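Local coordinates for protein exported gluconolactonase (Xanthomonas campestris pv. campestris, PDB 3DR2) that hydrolyses gluconolactone to gluconate, as a calcium-binding six-bladed beta-propeller enzyme of the SMP-30/gluconolactonase family, at residues Ala27-Leu32 / Asp247-Trp253; Ala13-Cys18 / Leu37-Tyr41; Ala55-Leu59 / Gly71-Asp75; Thr147-Phe151 / Leu166-Tyr172. All coordinates share one frame; numbering follows the deposited sequence.

Contact 1: residues Ala27-Leu32 / Asp247-Trp253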
loop_
_atom_site.group_PDB
_atom_site.type_symbol
_atom_site.label_atom_id
_atom_site.label_comp_id
_atom_site.label_asym_id
_atom_site.label_seq_id
_atom_site.Cartn_x
_atom_site.Cartn_y
_atom_site.Cartn_z
ATOM N N ALA A 27 14.731 34.133 -15.865
ATOM C CA ALA A 27 13.971 34.442 -14.660
ATOM C C ALA A 27 13.853 33.223 -13.745
ATOM O O ALA A 27 13.937 33.342 -12.521
ATOM C CB ALA A 27 12.586 34.950 -15.038
ATOM N N LEU A 28 13.655 32.050 -14.332
ATOM C CA LEU A 28 13.542 30.834 -13.532
ATOM C C LEU A 28 14.909 30.413 -12.996
ATOM O O LEU A 28 15.012 29.855 -11.904
ATOM C CB LEU A 28 12.931 29.702 -14.359
ATOM C CG LEU A 28 12.811 28.334 -13.673
ATOM C CD1 LEU A 28 12.052 28.472 -12.360
ATOM C CD2 LEU A 28 12.094 27.367 -14.600
ATOM N N ALA A 29 15.961 30.681 -13.767
ATOM C CA ALA A 29 17.312 30.331 -13.344
ATOM C C ALA A 29 17.653 31.143 -12.100
ATOM O O ALA A 29 18.354 30.669 -11.213
ATOM C CB ALA A 29 18.309 30.633 -14.453
ATOM N N ALA A 30 17.151 32.372 -12.045
ATOM C CA ALA A 30 17.398 33.248 -10.907
ATOM C C ALA A 30 16.624 32.748 -9.689
ATOM O O ALA A 30 17.146 32.724 -8.573
ATOM C CB ALA A 30 16.980 34.669 -11.245
ATOM N N ARG A 31 15.378 32.347 -9.914
ATOM C CA ARG A 31 14.521 31.836 -8.845
ATOM C C ARG A 31 15.120 30.601 -8.167
ATOM O O ARG A 31 15.093 30.475 -6.940
ATOM C CB ARG A 31 13.144 31.479 -9.417
ATOM C CG ARG A 31 12.150 30.937 -8.396
ATOM C CD ARG A 31 11.585 32.045 -7.520
ATOM N NE ARG A 31 10.803 33.001 -8.300
ATOM C CZ ARG A 31 9.591 32.757 -8.796
ATOM N NH1 ARG A 31 8.959 33.687 -9.500
ATOM N NH2 ARG A 31 9.000 31.592 -8.575
ATOM N N LEU A 32 15.664 29.694 -8.974
ATOM C CA LEU A 32 16.246 28.452 -8.468
ATOM C C LEU A 32 17.690 28.534 -7.992
ATOM O O LEU A 32 18.066 27.847 -7.047
ATOM C CB LEU A 32 16.157 27.357 -9.532
ATOM C CG LEU A 32 14.765 26.995 -10.051
ATOM C CD1 LEU A 32 14.851 25.730 -10.885
ATOM C CD2 LEU A 32 13.824 26.783 -8.883
ATOM N N ASP A 247 2.329 29.868 -8.296
ATOM C CA ASP A 247 2.959 30.768 -7.335
ATOM C C ASP A 247 2.421 32.193 -7.431
ATOM O O ASP A 247 1.633 32.502 -8.321
ATOM C CB ASP A 247 4.487 30.743 -7.499
ATOM C CG ASP A 247 4.957 31.328 -8.817
ATOM O OD1 ASP A 247 6.091 30.997 -9.228
ATOM O OD2 ASP A 247 4.214 32.125 -9.432
ATOM N N ARG A 248 2.835 33.053 -6.505
ATOM C CA ARG A 248 2.361 34.436 -6.488
ATOM C C ARG A 248 2.646 35.203 -7.776
ATOM O O ARG A 248 1.951 36.171 -8.090
ATOM C CB ARG A 248 2.962 35.194 -5.299
ATOM C CG ARG A 248 1.949 35.586 -4.228
ATOM C CD ARG A 248 1.862 34.566 -3.106
ATOM N NE ARG A 248 3.107 34.477 -2.342
ATOM C CZ ARG A 248 3.269 33.733 -1.251
ATOM N NH1 ARG A 248 2.262 33.008 -0.780
ATOM N NH2 ARG A 248 4.441 33.707 -0.632
ATOM N N GLY A 249 3.665 34.777 -8.515
ATOM C CA GLY A 249 4.009 35.441 -9.762
ATOM C C GLY A 249 3.182 34.964 -10.944
ATOM O O GLY A 249 3.262 35.530 -12.039
ATOM N N GLY A 250 2.393 33.914 -10.730
ATOM C CA GLY A 250 1.554 33.391 -11.794
ATOM C C GLY A 250 2.120 32.197 -12.536
ATOM O O GLY A 250 1.484 31.676 -13.456
ATOM N N TRP A 251 3.316 31.757 -12.159
ATOM C CA TRP A 251 3.913 30.603 -12.816
ATOM C C TRP A 251 3.229 29.345 -12.316
ATOM O O TRP A 251 2.882 29.241 -11.141
ATOM C CB TRP A 251 5.403 30.494 -12.504
ATOM C CG TRP A 251 6.255 31.558 -13.101
ATOM C CD1 TRP A 251 5.859 32.573 -13.927
ATOM C CD2 TRP A 251 7.662 31.719 -12.910
ATOM N NE1 TRP A 251 6.938 33.361 -14.258
ATOM C CE2 TRP A 251 8.057 32.858 -13.648
ATOM C CE3 TRP A 251 8.630 31.011 -12.184
ATOM C CZ2 TRP A 251 9.381 33.306 -13.679
ATOM C CZ3 TRP A 251 9.947 31.455 -12.216
ATOM C CH2 TRP A 251 10.309 32.594 -12.960
ATOM N N LEU A 252 3.049 28.388 -13.215
ATOM C CA LEU A 252 2.418 27.128 -12.864
ATOM C C LEU A 252 3.481 26.031 -12.853
ATOM O O LEU A 252 4.127 25.759 -13.869
ATOM C CB LEU A 252 1.302 26.807 -13.868
ATOM C CG LEU A 252 0.399 25.608 -13.561
ATOM C CD1 LEU A 252 -0.929 25.774 -14.272
ATOM C CD2 LEU A 252 1.077 24.317 -13.979
ATOM N N TRP A 253 3.673 25.427 -11.684
ATOM C CA TRP A 253 4.645 24.351 -11.494
ATOM C C TRP A 253 3.845 23.061 -11.500
ATOM O O TRP A 253 3.049 22.808 -10.590
ATOM C CB TRP A 253 5.372 24.522 -10.154
ATOM C CG TRP A 253 6.064 25.861 -10.005
ATOM C CD1 TRP A 253 5.487 27.095 -10.101
ATOM C CD2 TRP A 253 7.455 26.089 -9.744
ATOM N NE1 TRP A 253 6.432 28.079 -9.920
ATOM C CE2 TRP A 253 7.648 27.491 -9.699
ATOM C CE3 TRP A 253 8.559 25.247 -9.544
ATOM C CZ2 TRP A 253 8.903 28.072 -9.462
ATOM C CZ3 TRP A 253 9.812 25.826 -9.307
ATOM C CH2 TRP A 253 9.969 27.227 -9.270
#
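The helical residues A27-L32 meet D247-W253 without any backbone-to-backbone bond, the nearest CA atoms, those of L28 and W251, lying 9.7 Å apart, while D247-G250 folds as a type I beta turn just ahead of the strand that carries W253. R31 makes the polar link. Its CG stands anti to the backbone N (chi1 -180°) and the chain then bends at chi2 and chi3, which lays the guanidinium on one face of W251 with centres 4.2 Å apart and planes at 18°. The cation-pi contact is off-centre, with R31 NH1 near the rim of the six-membered ring, 3.7 Å from W251 CZ3. R31 NH2 turns to the carboxylate of D247 and forms a salt bridge with OD1 at 3.0 Å, nearly straight at 166° and in the guanidinium plane. W253 NE1 gives a second bond to D247 OD1, also 3.0 Å, and the two donors reach this oxygen from opposite faces of the carboxylate. D247 OD2 accepts from the backbone N of W251, just past the turn, and with both oxygens engaged the carboxylate is restricted in rotation. Beside this network L28 CD1 touches both indoles, 3.7 Å from W251 CZ3 and 3.9 Å from W253 CH2. A27 lies at the edge of W251, and L32 CD2 meets the edge of W253 in the ring plane. L28 further rests on I23, V262 and L270, so the short helix 26-32 packs onto one blade of the beta-propeller, a five-stranded antiparallel sheet to which the N-terminal strand 22-23 adds an outer strand beside 269-274.

Contact 2: residues Ala13-Cys18 / Leu37-Tyr41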
loop_
_atom_site.group_PDB
_atom_site.type_symbol
_atom_site.label_atom_id
_atom_site.label_comp_id
_atom_site.label_asym_id
_atom_site.label_seq_id
_atom_site.Cartn_x
_atom_site.Cartn_y
_atom_site.Cartn_z
ATOM N N ALA A 13 17.946 15.860 5.578
ATOM C CA ALA A 13 17.484 15.299 4.322
ATOM C C ALA A 13 18.707 14.802 3.565
ATOM O O ALA A 13 19.839 15.190 3.868
ATOM C CB ALA A 13 16.757 16.361 3.509
ATOM N N VAL A 14 18.473 13.947 2.582
ATOM C CA VAL A 14 19.543 13.391 1.770
ATOM C C VAL A 14 19.324 13.838 0.326
ATOM O O VAL A 14 18.201 13.807 -0.167
ATOM C CB VAL A 14 19.529 11.846 1.852
ATOM C CG1 VAL A 14 20.610 11.263 0.963
ATOM C CG2 VAL A 14 19.731 11.406 3.297
ATOM N N PRO A 15 20.387 14.286 -0.365
ATOM C CA PRO A 15 20.222 14.725 -1.754
ATOM C C PRO A 15 19.611 13.619 -2.607
ATOM O O PRO A 15 19.947 12.449 -2.449
ATOM C CB PRO A 15 21.649 15.060 -2.182
ATOM C CG PRO A 15 22.272 15.518 -0.900
ATOM C CD PRO A 15 21.781 14.479 0.076
ATOM N N ALA A 16 18.711 13.995 -3.509
ATOM C CA ALA A 16 18.059 13.025 -4.380
ATOM C C ALA A 16 18.991 12.621 -5.512
ATOM O O ALA A 16 19.805 13.418 -5.968
ATOM C CB ALA A 16 16.774 13.615 -4.946
ATOM N N ASP A 17 18.872 11.379 -5.962
ATOM C CA ASP A 17 19.713 10.892 -7.044
ATOM C C ASP A 17 19.037 11.156 -8.387
ATOM O O ASP A 17 18.332 10.301 -8.924
ATOM C CB ASP A 17 19.991 9.398 -6.873
ATOM C CG ASP A 17 21.067 8.894 -7.815
ATOM O OD1 ASP A 17 21.477 7.722 -7.683
ATOM O OD2 ASP A 17 21.502 9.670 -8.691
ATOM N N CYS A 18 19.255 12.354 -8.916
ATOM C CA CYS A 18 18.677 12.748 -10.189
ATOM C C CYS A 18 19.465 13.913 -10.775
ATOM O O CYS A 18 20.305 14.513 -10.097
ATOM C CB CYS A 18 17.205 13.143 -10.001
ATOM S SG CYS A 18 16.921 14.524 -8.857
ATOM N N LEU A 37 17.620 19.081 -5.572
ATOM C CA LEU A 37 16.514 18.354 -4.951
ATOM C C LEU A 37 16.943 17.456 -3.795
ATOM O O LEU A 37 17.981 16.804 -3.860
ATOM C CB LEU A 37 15.791 17.502 -6.000
ATOM C CG LEU A 37 14.468 16.865 -5.563
ATOM C CD1 LEU A 37 13.407 17.942 -5.413
ATOM C CD2 LEU A 37 14.028 15.838 -6.599
ATOM N N LEU A 38 16.123 17.428 -2.746
ATOM C CA LEU A 38 16.378 16.608 -1.566
ATOM C C LEU A 38 15.263 15.591 -1.366
ATOM O O LEU A 38 14.137 15.783 -1.836
ATOM C CB LEU A 38 16.449 17.470 -0.302
ATOM C CG LEU A 38 17.553 18.516 -0.138
ATOM C CD1 LEU A 38 18.907 17.843 -0.224
ATOM C CD2 LEU A 38 17.420 19.573 -1.194
ATOM N N THR A 39 15.586 14.513 -0.659
ATOM C CA THR A 39 14.610 13.476 -0.350
ATOM C C THR A 39 14.258 13.612 1.125
ATOM O O THR A 39 15.138 13.523 1.984
ATOM C CB THR A 39 15.190 12.072 -0.600
ATOM O OG1 THR A 39 15.547 11.948 -1.981
ATOM C CG2 THR A 39 14.167 10.996 -0.237
ATOM N N LEU A 40 12.977 13.829 1.419
ATOM C CA LEU A 40 12.522 13.983 2.798
ATOM C C LEU A 40 11.928 12.701 3.364
ATOM O O LEU A 40 11.898 12.507 4.575
ATOM C CB LEU A 40 11.479 15.102 2.893
ATOM C CG LEU A 40 11.908 16.489 2.408
ATOM C CD1 LEU A 40 10.765 17.478 2.574
ATOM C CD2 LEU A 40 13.120 16.948 3.198
ATOM N N TYR A 41 11.447 11.833 2.481
ATOM C CA TYR A 41 10.846 10.571 2.895
ATOM C C TYR A 41 10.875 9.646 1.691
ATOM O O TYR A 41 10.701 10.094 0.566
ATOM C CB TYR A 41 9.394 10.800 3.331
ATOM C CG TYR A 41 8.745 9.635 4.053
ATOM C CD1 TYR A 41 9.061 9.348 5.380
ATOM C CD2 TYR A 41 7.786 8.841 3.417
ATOM C CE1 TYR A 41 8.437 8.304 6.064
ATOM C CE2 TYR A 41 7.155 7.798 4.086
ATOM C CZ TYR A 41 7.485 7.535 5.416
ATOM O OH TYR A 41 6.847 6.526 6.105
HETATM O O HOH W 1 17.748 10.609 -1.656
HETATM O O HOH W 2 20.088 16.154 -5.480
#
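P15 and L38 bring their side chains together at an oblique angle, although the backbone bonds from which they start diverge. L38 CG is anti to its carbonyl carbon (chi1 -64°), which brings CD1 alongside the proline, within 3.7 Å of P15 CA. The methyl of A13 fits against L38 CB and, more closely, against L40 CD2 at 3.7 Å. Further along, A16 CB points at L37 and T39, 3.9 Å from L37 CD2 and 3.6 Å from T39 OG1; the same L37 methyl also meets C18 SG. V14 and T39 share a face of the sheet as an antiparallel hydrogen-bonded pair: T39 N gives V14 O a bond of 2.8 Å, whereas the return bond from V14 N is weak. A16 N donates to L37 O at 2.9 Å, almost straight at 176°. Two waters bridge the strands, one joining P15 O to T39 OG1, the other A16 O to L37 O. The backbone of L38 pairs with M301, while L40, where the chain turns a corner, and Y41 both face L299 in a classic beta bulge. N-terminal strands thus complete a blade begun by C-terminal strands, the "Velcro" closure of beta-propellers.

Contact 3: residues Ala55-Leu59 / Gly71-Asp75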
loop_
_atom_site.group_PDB
_atom_site.type_symbol
_atom_site.label_atom_id
_atom_site.label_comp_id
_atom_site.label_asym_id
_atom_site.label_seq_id
_atom_site.Cartn_x
_atom_site.Cartn_y
_atom_site.Cartn_z
ATOM N N ALA A 55 -0.160 26.574 10.441
ATOM C CA ALA A 55 -0.422 26.462 11.874
ATOM C C ALA A 55 0.463 25.437 12.591
ATOM O O ALA A 55 0.778 25.597 13.773
ATOM C CB ALA A 55 -1.888 26.127 12.103
ATOM N N GLN A 56 0.872 24.391 11.881
ATOM C CA GLN A 56 1.709 23.355 12.477
ATOM C C GLN A 56 3.081 23.255 11.812
ATOM O O GLN A 56 3.848 22.330 12.104
ATOM C CB GLN A 56 0.994 21.999 12.380
ATOM C CG GLN A 56 -0.393 21.974 13.016
ATOM C CD GLN A 56 -0.484 20.987 14.163
ATOM O OE1 GLN A 56 -1.542 20.819 14.776
ATOM N NE2 GLN A 56 0.626 20.323 14.455
ATOM N N ARG A 57 3.381 24.212 10.936
ATOM C CA ARG A 57 4.634 24.243 10.180
ATOM C C ARG A 57 4.993 22.840 9.733
ATOM O O ARG A 57 6.122 22.368 9.908
ATOM C CB ARG A 57 5.767 24.857 11.011
ATOM C CG ARG A 57 5.542 26.340 11.311
ATOM C CD ARG A 57 6.851 27.077 11.591
ATOM N NE ARG A 57 7.702 27.176 10.403
ATOM C CZ ARG A 57 7.520 28.034 9.404
ATOM N NH1 ARG A 57 6.510 28.896 9.430
ATOM N NH2 ARG A 57 8.347 28.025 8.365
ATOM N N THR A 58 4.005 22.192 9.126
ATOM C CA THR A 58 4.135 20.821 8.660
ATOM C C THR A 58 3.673 20.651 7.215
ATOM O O THR A 58 2.691 21.265 6.801
ATOM C CB THR A 58 3.271 19.889 9.541
ATOM O OG1 THR A 58 3.727 19.951 10.899
ATOM C CG2 THR A 58 3.332 18.451 9.039
ATOM N N LEU A 59 4.388 19.829 6.450
ATOM C CA LEU A 59 3.986 19.542 5.075
ATOM C C LEU A 59 3.148 18.267 5.183
ATOM O O LEU A 59 3.660 17.203 5.537
ATOM C CB LEU A 59 5.200 19.285 4.173
ATOM C CG LEU A 59 4.942 19.137 2.661
ATOM C CD1 LEU A 59 4.204 17.833 2.344
ATOM C CD2 LEU A 59 4.135 20.337 2.167
ATOM N N GLY A 71 2.754 13.682 7.995
ATOM C CA GLY A 71 3.133 15.053 8.267
ATOM C C GLY A 71 4.636 15.195 8.446
ATOM O O GLY A 71 5.227 14.577 9.333
ATOM N N TRP A 72 5.254 16.007 7.595
ATOM C CA TRP A 72 6.690 16.249 7.665
ATOM C C TRP A 72 6.934 17.472 8.542
ATOM O O TRP A 72 6.401 18.545 8.265
ATOM C CB TRP A 72 7.250 16.520 6.269
ATOM C CG TRP A 72 8.693 16.925 6.263
ATOM C CD1 TRP A 72 9.780 16.104 6.358
ATOM C CD2 TRP A 72 9.204 18.259 6.165
ATOM N NE1 TRP A 72 10.940 16.846 6.321
ATOM C CE2 TRP A 72 10.615 18.171 6.203
ATOM C CE3 TRP A 72 8.607 19.523 6.050
ATOM C CZ2 TRP A 72 11.440 19.300 6.127
ATOM C CZ3 TRP A 72 9.431 20.646 5.974
ATOM C CH2 TRP A 72 10.832 20.521 6.013
ATOM N N ARG A 73 7.726 17.291 9.600
ATOM C CA ARG A 73 8.069 18.372 10.525
ATOM C C ARG A 73 9.396 18.968 10.047
ATOM O O ARG A 73 10.208 18.275 9.443
ATOM C CB ARG A 73 8.227 17.830 11.948
ATOM C CG ARG A 73 7.152 16.841 12.390
ATOM C CD ARG A 73 5.731 17.380 12.253
ATOM N NE ARG A 73 4.787 16.500 12.946
ATOM C CZ ARG A 73 3.501 16.771 13.151
ATOM N NH1 ARG A 73 2.969 17.907 12.707
ATOM N NH2 ARG A 73 2.749 15.918 13.842
ATOM N N GLU A 74 9.632 20.240 10.333
ATOM C CA GLU A 74 10.850 20.878 9.855
ATOM C C GLU A 74 12.180 20.309 10.354
ATOM O O GLU A 74 13.232 20.622 9.796
ATOM C CB GLU A 74 10.763 22.384 10.105
ATOM C CG GLU A 74 9.583 23.018 9.364
ATOM C CD GLU A 74 9.568 24.528 9.443
ATOM O OE1 GLU A 74 9.528 25.065 10.568
ATOM O OE2 GLU A 74 9.591 25.179 8.375
ATOM N N ASP A 75 12.148 19.468 11.385
ATOM C CA ASP A 75 13.386 18.870 11.876
ATOM C C ASP A 75 13.620 17.532 11.169
ATOM O O ASP A 75 14.548 16.784 11.494
ATOM C CB ASP A 75 13.332 18.691 13.400
ATOM C CG ASP A 75 12.398 17.586 13.831
ATOM O OD1 ASP A 75 11.366 17.377 13.163
ATOM O OD2 ASP A 75 12.695 16.936 14.857
HETATM O O HOH W 3 7.612 21.432 12.095
#
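Q56, at the end of a 3-10 turn, runs its side chain alongside R73, pointing the same way, with NE2 3.8 Å from R73 NH1 and the amide and guanidinium planes 19° apart. R57 follows with left-handed backbone angles and, together with T58, forms a G1 beta bulge opposite W53. Its guanidinium holds E74 side-on, one nitrogen to each oxygen: R57 NE reaches E74 OE1 at 2.8 Å from above the carboxylate plane, and R57 NH2 reaches E74 OE2 at 3.1 Å on the syn side. E74 OE2 has a second basic partner in R290, and a water ties R57 O to E74 N. T58 places OG1 anti to its carbonyl carbon (chi1 -61°), where the hydroxyl donates to Q56 O at 2.7 Å and accepts from R73 NH1 at 2.8 Å, in the plane of that guanidinium. R73 NE is anchored separately by D79. The other branch of T58, CG2, packs 3.5 Å from the CA of G71. L59 then enters regular pairing with W72: L59 N to W72 O is 3.0 Å, and L59 O takes the N-H of W72. On the face shared by these two residues, L59 CB lies 3.9 Å from W72 CE3, and F292 meets both side chains. The pairing opens the beta hairpin 58-63/68-73, the middle of an antiparallel blade of the propeller.

Contact 4: residues Thr147-Phe151 / Leu166-Tyr172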
loop_
_atom_site.group_PDB
_atom_site.type_symbol
_atom_site.label_atom_id
_atom_site.label_comp_id
_atom_site.label_asym_id
_atom_site.label_seq_id
_atom_site.Cartn_x
_atom_site.Cartn_y
_atom_site.Cartn_z
ATOM N N THR A 147 -11.785 18.112 -7.995
ATOM C CA THR A 147 -11.987 17.333 -9.210
ATOM C C THR A 147 -12.564 15.970 -8.838
ATOM O O THR A 147 -12.231 15.402 -7.793
ATOM C CB THR A 147 -10.662 17.113 -9.950
ATOM O OG1 THR A 147 -9.712 16.508 -9.056
ATOM C CG2 THR A 147 -10.115 18.435 -10.454
ATOM N N ASP A 148 -13.416 15.436 -9.706
ATOM C CA ASP A 148 -14.047 14.160 -9.427
ATOM C C ASP A 148 -13.913 13.087 -10.514
ATOM O O ASP A 148 -14.904 12.648 -11.089
ATOM C CB ASP A 148 -15.532 14.385 -9.116
ATOM C CG ASP A 148 -16.184 13.175 -8.484
ATOM O OD1 ASP A 148 -17.369 12.905 -8.775
ATOM O OD2 ASP A 148 -15.514 12.490 -7.688
ATOM N N PRO A 149 -12.680 12.651 -10.811
ATOM C CA PRO A 149 -12.495 11.618 -11.830
ATOM C C PRO A 149 -12.862 10.281 -11.180
ATOM O O PRO A 149 -13.031 10.211 -9.962
ATOM C CB PRO A 149 -11.009 11.727 -12.151
ATOM C CG PRO A 149 -10.430 12.012 -10.798
ATOM C CD PRO A 149 -11.388 13.054 -10.228
ATOM N N PRO A 150 -12.998 9.207 -11.974
ATOM C CA PRO A 150 -13.354 7.890 -11.432
ATOM C C PRO A 150 -12.183 6.972 -11.072
ATOM O O PRO A 150 -12.372 5.766 -10.919
ATOM C CB PRO A 150 -14.196 7.294 -12.549
ATOM C CG PRO A 150 -13.441 7.751 -13.750
ATOM C CD PRO A 150 -13.131 9.212 -13.442
ATOM N N PHE A 151 -10.985 7.526 -10.929
ATOM C CA PHE A 151 -9.823 6.697 -10.609
ATOM C C PHE A 151 -10.030 5.800 -9.391
ATOM O O PHE A 151 -9.628 4.632 -9.399
ATOM C CB PHE A 151 -8.587 7.578 -10.409
ATOM C CG PHE A 151 -8.093 8.219 -11.677
ATOM C CD1 PHE A 151 -7.666 7.434 -12.745
ATOM C CD2 PHE A 151 -8.062 9.604 -11.809
ATOM C CE1 PHE A 151 -7.217 8.024 -13.926
ATOM C CE2 PHE A 151 -7.615 10.200 -12.985
ATOM C CZ PHE A 151 -7.192 9.408 -14.045
ATOM N N LEU A 166 -22.684 8.824 -11.222
ATOM C CA LEU A 166 -22.759 10.060 -11.987
ATOM C C LEU A 166 -22.264 9.795 -13.405
ATOM O O LEU A 166 -21.357 8.988 -13.606
ATOM C CB LEU A 166 -21.901 11.144 -11.328
ATOM C CG LEU A 166 -22.248 11.495 -9.876
ATOM C CD1 LEU A 166 -21.306 12.572 -9.360
ATOM C CD2 LEU A 166 -23.688 11.966 -9.788
ATOM N N ALA A 167 -22.862 10.471 -14.383
ATOM C CA ALA A 167 -22.480 10.298 -15.780
ATOM C C ALA A 167 -21.559 11.422 -16.237
ATOM O O ALA A 167 -21.568 11.821 -17.403
ATOM C CB ALA A 167 -23.729 10.256 -16.659
ATOM N N HIS A 168 -20.763 11.932 -15.310
ATOM C CA HIS A 168 -19.844 13.010 -15.619
ATOM C C HIS A 168 -18.725 13.084 -14.588
ATOM O O HIS A 168 -18.909 12.690 -13.432
ATOM C CB HIS A 168 -20.609 14.343 -15.666
ATOM C CG HIS A 168 -21.515 14.567 -14.490
ATOM N ND1 HIS A 168 -21.086 15.151 -13.318
ATOM C CD2 HIS A 168 -22.820 14.261 -14.302
ATOM C CE1 HIS A 168 -22.087 15.195 -12.456
ATOM N NE2 HIS A 168 -23.152 14.660 -13.029
ATOM N N HIS A 169 -17.562 13.562 -15.029
ATOM C CA HIS A 169 -16.391 13.746 -14.164
ATOM C C HIS A 169 -16.329 15.261 -14.080
ATOM O O HIS A 169 -15.903 15.912 -15.029
ATOM C CB HIS A 169 -15.111 13.254 -14.840
ATOM C CG HIS A 169 -15.170 11.838 -15.312
ATOM N ND1 HIS A 169 -14.205 11.294 -16.131
ATOM C CD2 HIS A 169 -16.073 10.854 -15.087
ATOM C CE1 HIS A 169 -14.510 10.035 -16.391
ATOM N NE2 HIS A 169 -15.639 9.744 -15.770
ATOM N N SER A 170 -16.728 15.829 -12.950
ATOM C CA SER A 170 -16.767 17.277 -12.853
ATOM C C SER A 170 -15.812 17.947 -11.889
ATOM O O SER A 170 -15.171 17.300 -11.063
ATOM C CB SER A 170 -18.190 17.709 -12.489
ATOM O OG SER A 170 -19.138 17.110 -13.352
ATOM N N VAL A 171 -15.721 19.265 -12.038
ATOM C CA VAL A 171 -14.942 20.115 -11.155
ATOM C C VAL A 171 -16.092 20.745 -10.383
ATOM O O VAL A 171 -17.021 21.277 -10.989
ATOM C CB VAL A 171 -14.184 21.230 -11.909
ATOM C CG1 VAL A 171 -13.612 22.227 -10.909
ATOM C CG2 VAL A 171 -13.056 20.636 -12.739
ATOM N N TYR A 172 -16.052 20.657 -9.060
ATOM C CA TYR A 172 -17.120 21.215 -8.240
ATOM C C TYR A 172 -16.644 22.324 -7.321
ATOM O O TYR A 172 -15.455 22.437 -7.021
ATOM C CB TYR A 172 -17.752 20.140 -7.352
ATOM C CG TYR A 172 -18.421 18.997 -8.071
ATOM C CD1 TYR A 172 -17.701 17.870 -8.455
ATOM C CD2 TYR A 172 -19.791 19.021 -8.327
ATOM C CE1 TYR A 172 -18.326 16.791 -9.064
ATOM C CE2 TYR A 172 -20.426 17.956 -8.935
ATOM C CZ TYR A 172 -19.691 16.841 -9.303
ATOM O OH TYR A 172 -20.322 15.788 -9.912
HETATM O O HOH W 4 -18.383 14.158 -11.015
#
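H169 and P150 make a CH-pi contact: P150 CD sits over the centre of the imidazole, 3.4 Å from its centroid and 12° off the normal. CG of H169 stands anti to the carbonyl carbon (chi1 -55°), which turns one face of the ring to the proline. The ring is held in rotation by ND1, hydrogen-bonded to H189 N, and the ring of H189 meets it edge-to-face.

Backbone pairing and van der Waals contact come next: T147 and V171 form an antiparallel non-hydrogen-bonded pair, T147 CG2 lying 4.3 Å from V171 CG2. D148 CB approaches the edge of Y172, 3.7 Å from Y172 CE1.

These residues lie where strands 144-147 and 169-174, neighbours in a four-stranded propeller blade, part into a long connection. That end of the blade is close to the metal site: the T147 side chain is about 6 Å from a bound calcium ion, and its OG1 bonds to O of the calcium ligand N191 and to D135 N.

Among the polar contacts, D148 N donates to S170 O at 2.9 Å, a bond bent at the hydrogen (131°). The D148 carboxylate receives the backbone N-H groups of N131 and S132, and OD1 also accepts a hydrogen bond from a water at 2.8 Å. Gripped four ways, this water also donates to H168 O and accepts from S170 N and Y172 OH. H168 ND1 bonds to S170 OG, which has a further partner in D186.

From the N terminus, A13-C18 opens contact 2 and A27-L32 opens contact 1; L37-Y41 then closes contact 2, so the two cross. Contact 2 pairs strands 14-15 and 38-41 in the blade of the C-terminal strand 298-303. Contact 3 follows as a short loop, 55-59 to 71-75, within one blade, and contact 4, 147-151 to 166-172, in a later blade. Both nest inside the long loop that contact 1 closes at D247-W253, tying helix 26-32 to the blade holding 252-254. Contacts 2 and 3 touch, L40 CD1 lying 3.7 Å from W72 CE2, which joins the closing blade to the next. Contact 4 lies across the chain's centre from the other three.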